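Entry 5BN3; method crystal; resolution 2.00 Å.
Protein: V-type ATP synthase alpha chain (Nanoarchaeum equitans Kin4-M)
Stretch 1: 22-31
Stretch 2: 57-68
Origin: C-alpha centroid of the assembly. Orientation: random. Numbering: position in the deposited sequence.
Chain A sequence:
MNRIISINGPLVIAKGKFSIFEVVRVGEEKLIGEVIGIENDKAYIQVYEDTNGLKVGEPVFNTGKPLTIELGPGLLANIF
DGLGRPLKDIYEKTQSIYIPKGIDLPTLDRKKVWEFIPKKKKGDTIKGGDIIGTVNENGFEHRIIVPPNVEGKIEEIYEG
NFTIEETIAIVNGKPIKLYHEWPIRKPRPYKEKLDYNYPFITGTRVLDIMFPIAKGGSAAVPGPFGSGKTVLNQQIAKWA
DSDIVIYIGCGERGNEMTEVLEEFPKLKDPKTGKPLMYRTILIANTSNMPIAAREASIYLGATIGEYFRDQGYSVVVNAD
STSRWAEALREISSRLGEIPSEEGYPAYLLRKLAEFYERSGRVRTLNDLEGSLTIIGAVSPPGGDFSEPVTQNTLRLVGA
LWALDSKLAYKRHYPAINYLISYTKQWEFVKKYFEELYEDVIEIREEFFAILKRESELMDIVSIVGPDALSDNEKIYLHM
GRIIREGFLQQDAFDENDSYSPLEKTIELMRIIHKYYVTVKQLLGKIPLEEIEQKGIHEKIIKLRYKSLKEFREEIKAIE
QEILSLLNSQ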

# COMPACT_ATOMS: atom_id res chain seq x y z
N GLU A 22 27.47 13.05 -26.85
CA GLU A 22 28.35 14.18 -27.12
C GLU A 22 28.17 15.22 -26.03
O GLU A 22 27.05 15.49 -25.59
CB GLU A 22 28.02 14.80 -28.48
CG GLU A 22 28.88 16.00 -28.84
CD GLU A 22 28.36 16.75 -30.05
OE1 GLU A 22 27.39 16.27 -30.68
OE2 GLU A 22 28.93 17.81 -30.38
N VAL A 23 29.28 15.79 -25.57
CA VAL A 23 29.22 16.90 -24.63
C VAL A 23 28.91 18.17 -25.40
O VAL A 23 29.54 18.46 -26.42
CB VAL A 23 30.55 17.08 -23.87
CG1 VAL A 23 30.53 18.36 -23.07
CG2 VAL A 23 30.77 15.90 -22.95
N VAL A 24 27.91 18.91 -24.94
CA VAL A 24 27.54 20.16 -25.58
C VAL A 24 27.65 21.32 -24.60
O VAL A 24 27.73 21.12 -23.39
CB VAL A 24 26.11 20.11 -26.16
CG1 VAL A 24 26.04 19.11 -27.30
CG2 VAL A 24 25.10 19.76 -25.08
N ARG A 25 27.66 22.53 -25.14
CA ARG A 25 27.65 23.73 -24.31
C ARG A 25 26.34 24.47 -24.53
O ARG A 25 26.03 24.89 -25.65
CB ARG A 25 28.87 24.60 -24.62
CG ARG A 25 30.17 23.98 -24.12
CD ARG A 25 31.38 24.43 -24.91
NE ARG A 25 32.60 23.83 -24.37
CZ ARG A 25 33.75 23.72 -25.03
NH1 ARG A 25 33.84 24.16 -26.28
NH2 ARG A 25 34.80 23.16 -24.45
N VAL A 26 25.58 24.63 -23.45
CA VAL A 26 24.19 25.08 -23.54
C VAL A 26 24.02 26.56 -23.20
O VAL A 26 24.45 27.02 -22.14
CB VAL A 26 23.28 24.24 -22.62
CG1 VAL A 26 21.84 24.69 -22.73
CG2 VAL A 26 23.39 22.77 -22.98
N GLY A 27 23.38 27.30 -24.10
CA GLY A 27 23.11 28.71 -23.89
C GLY A 27 24.33 29.59 -24.10
O GLY A 27 25.43 29.10 -24.35
N GLU A 28 24.13 30.90 -23.98
CA GLU A 28 25.22 31.86 -24.15
C GLU A 28 26.27 31.73 -23.05
O GLU A 28 27.44 32.04 -23.27
CB GLU A 28 24.67 33.28 -24.18
N GLU A 29 25.84 31.27 -21.88
CA GLU A 29 26.76 31.07 -20.77
C GLU A 29 27.51 29.75 -20.87
O GLU A 29 28.38 29.45 -20.05
CB GLU A 29 26.03 31.18 -19.42
CG GLU A 29 25.56 32.59 -19.09
CD GLU A 29 25.39 32.81 -17.60
OE1 GLU A 29 25.67 31.87 -16.82
OE2 GLU A 29 24.97 33.92 -17.21
N LYS A 30 27.16 28.96 -21.89
CA LYS A 30 27.87 27.72 -22.21
C LYS A 30 27.95 26.74 -21.04
O LYS A 30 29.04 26.40 -20.57
CB LYS A 30 29.28 28.03 -22.73
CG LYS A 30 29.31 28.82 -24.03
CD LYS A 30 30.74 29.09 -24.45
CE LYS A 30 30.86 29.24 -25.96
NZ LYS A 30 32.28 29.13 -26.40
N LEU A 31 26.79 26.29 -20.58
CA LEU A 31 26.73 25.32 -19.49
C LEU A 31 27.04 23.93 -20.04
O LEU A 31 26.60 23.57 -21.13
CB LEU A 31 25.35 25.34 -18.84
CG LEU A 31 24.84 26.73 -18.45
CD1 LEU A 31 23.42 26.66 -17.91
CD2 LEU A 31 25.76 27.37 -17.44
N GLY A 57 15.18 31.10 -26.79
CA GLY A 57 15.98 31.78 -27.80
C GLY A 57 17.47 31.76 -27.51
O GLY A 57 18.08 32.82 -27.35
N GLU A 58 18.07 30.57 -27.45
CA GLU A 58 19.49 30.43 -27.13
C GLU A 58 20.18 29.27 -27.86
O GLU A 58 19.58 28.22 -28.07
CB GLU A 58 19.71 30.30 -25.61
CG GLU A 58 19.68 31.63 -24.87
CD GLU A 58 20.28 31.55 -23.49
OE1 GLU A 58 19.51 31.59 -22.50
OE2 GLU A 58 21.52 31.45 -23.38
N PRO A 59 21.45 29.47 -28.24
CA PRO A 59 22.21 28.48 -29.01
C PRO A 59 22.78 27.35 -28.15
O PRO A 59 23.00 27.53 -26.95
CB PRO A 59 23.36 29.31 -29.58
CG PRO A 59 23.59 30.36 -28.54
CD PRO A 59 22.23 30.70 -28.00
N VAL A 60 23.02 26.20 -28.77
CA VAL A 60 23.72 25.09 -28.14
C VAL A 60 24.92 24.72 -29.00
O VAL A 60 24.78 24.54 -30.21
CB VAL A 60 22.80 23.86 -27.98
CG1 VAL A 60 23.59 22.66 -27.45
CG2 VAL A 60 21.64 24.17 -27.05
N PHE A 61 26.09 24.62 -28.39
CA PHE A 61 27.32 24.38 -29.15
C PHE A 61 27.81 22.93 -29.09
O PHE A 61 27.79 22.30 -28.03
CB PHE A 61 28.43 25.33 -28.69
CG PHE A 61 28.05 26.78 -28.75
CD1 PHE A 61 28.14 27.49 -29.94
CD2 PHE A 61 27.61 27.44 -27.61
CE1 PHE A 61 27.79 28.83 -29.99
CE2 PHE A 61 27.26 28.78 -27.66
CZ PHE A 61 27.35 29.47 -28.85
N ASN A 62 28.25 22.41 -30.23
CA ASN A 62 28.85 21.09 -30.31
C ASN A 62 30.28 21.10 -29.76
O ASN A 62 30.90 22.16 -29.68
CB ASN A 62 28.87 20.60 -31.76
CG ASN A 62 27.49 20.29 -32.30
OD1 ASN A 62 26.82 21.16 -32.87
ND2 ASN A 62 27.05 19.05 -32.12
N THR A 63 30.78 19.94 -29.36
CA THR A 63 32.19 19.80 -28.98
C THR A 63 32.80 18.59 -29.67
O THR A 63 34.02 18.51 -29.84
CB THR A 63 32.38 19.66 -27.45
OG1 THR A 63 31.84 18.41 -27.00
CG2 THR A 63 31.70 20.81 -26.71
N GLY A 64 31.95 17.65 -30.06
CA GLY A 64 32.40 16.46 -30.76
C GLY A 64 33.14 15.47 -29.87
O GLY A 64 33.77 14.54 -30.36
N LYS A 65 33.06 15.69 -28.56
CA LYS A 65 33.73 14.82 -27.61
C LYS A 65 32.81 14.35 -26.50
O LYS A 65 31.82 15.01 -26.19
N PRO A 66 33.12 13.18 -25.92
CA PRO A 66 32.34 12.67 -24.79
C PRO A 66 32.83 13.26 -23.47
O PRO A 66 33.81 14.01 -23.46
CB PRO A 66 32.63 11.17 -24.83
CG PRO A 66 34.01 11.09 -25.39
CD PRO A 66 34.13 12.22 -26.38
N LEU A 67 32.15 12.92 -22.38
CA LEU A 67 32.52 13.43 -21.06
C LEU A 67 33.77 12.71 -20.56
O LEU A 67 33.77 11.49 -20.40
CB LEU A 67 31.36 13.24 -20.08
CG LEU A 67 31.25 14.18 -18.88
CD1 LEU A 67 31.26 15.62 -19.35
CD2 LEU A 67 29.98 13.91 -18.09
N THR A 68 34.84 13.47 -20.31
CA THR A 68 36.12 12.88 -19.94
C THR A 68 36.68 13.42 -18.63
O THR A 68 36.23 14.44 -18.11
CB THR A 68 37.19 13.10 -21.03
OG1 THR A 68 37.50 14.49 -21.13
CG2 THR A 68 36.69 12.60 -22.38

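The two stretches run antiparallel and are joined first through their backbones. Arg25 and Phe61 form a hydrogen-bonded pair: Arg25 N donates to Phe61 O at 2.9 Å, and Phe61 N donates to Arg25 O at 2.8 Å, both nearly linear. The next pair, Val26 and Val60, is of the non-hydrogen-bonded kind. Gly27 N then reaches Pro59 O at 2.9 Å, though with a more bent geometry, and at the other end Val23 N meets Lys65 O at 2.7 Å. Proline has no amide hydrogen to give, but its carbonyl remains free to accept. Beyond the strand, Gly27 to Lys30 form a type I turn.

Two glutamate carboxylates accept hydrogen bonds across the contact. Glu22, extended with chi1 and chi2 both t, brings OE2 to Thr63 N and Gly64 N, each at 3.0 Å, and to Asn62 ND2 at 2.8 Å; one oxygen thus gathers three donors from consecutive residues. Gly64 has a positive phi, a conformation that glycine adopts readily. In the reverse direction, Glu58 OE2 accepts from Glu28 N at 2.7 Å. This carboxylate lies so close to Gly27 that a CB there would clash with OE2, and the positive phi of Gly27 also favours glycine.

Thr63 points toward the first stretch, and its OG1 donates to Val23 O over a very short 2.4 Å. Its methyl lies over one face of the Arg25 guanidinium, with CG2 3.9 Å from Arg25 NE.

The branched aliphatic residues suit close packing: Val24 CB lies 3.8 Å from Val60 CG1, and Val23 CG2 lies 3.6 Å from Leu67 CD1. On the sheet face shared with Arg25, the Phe61 ring packs against the aliphatic part of Lys30, whose CE approaches Phe61 CE2 at 4.0 Å. Lys30 NZ sits 5.3 Å from the Phe61 ring centroid, at most a weak cation-pi attraction.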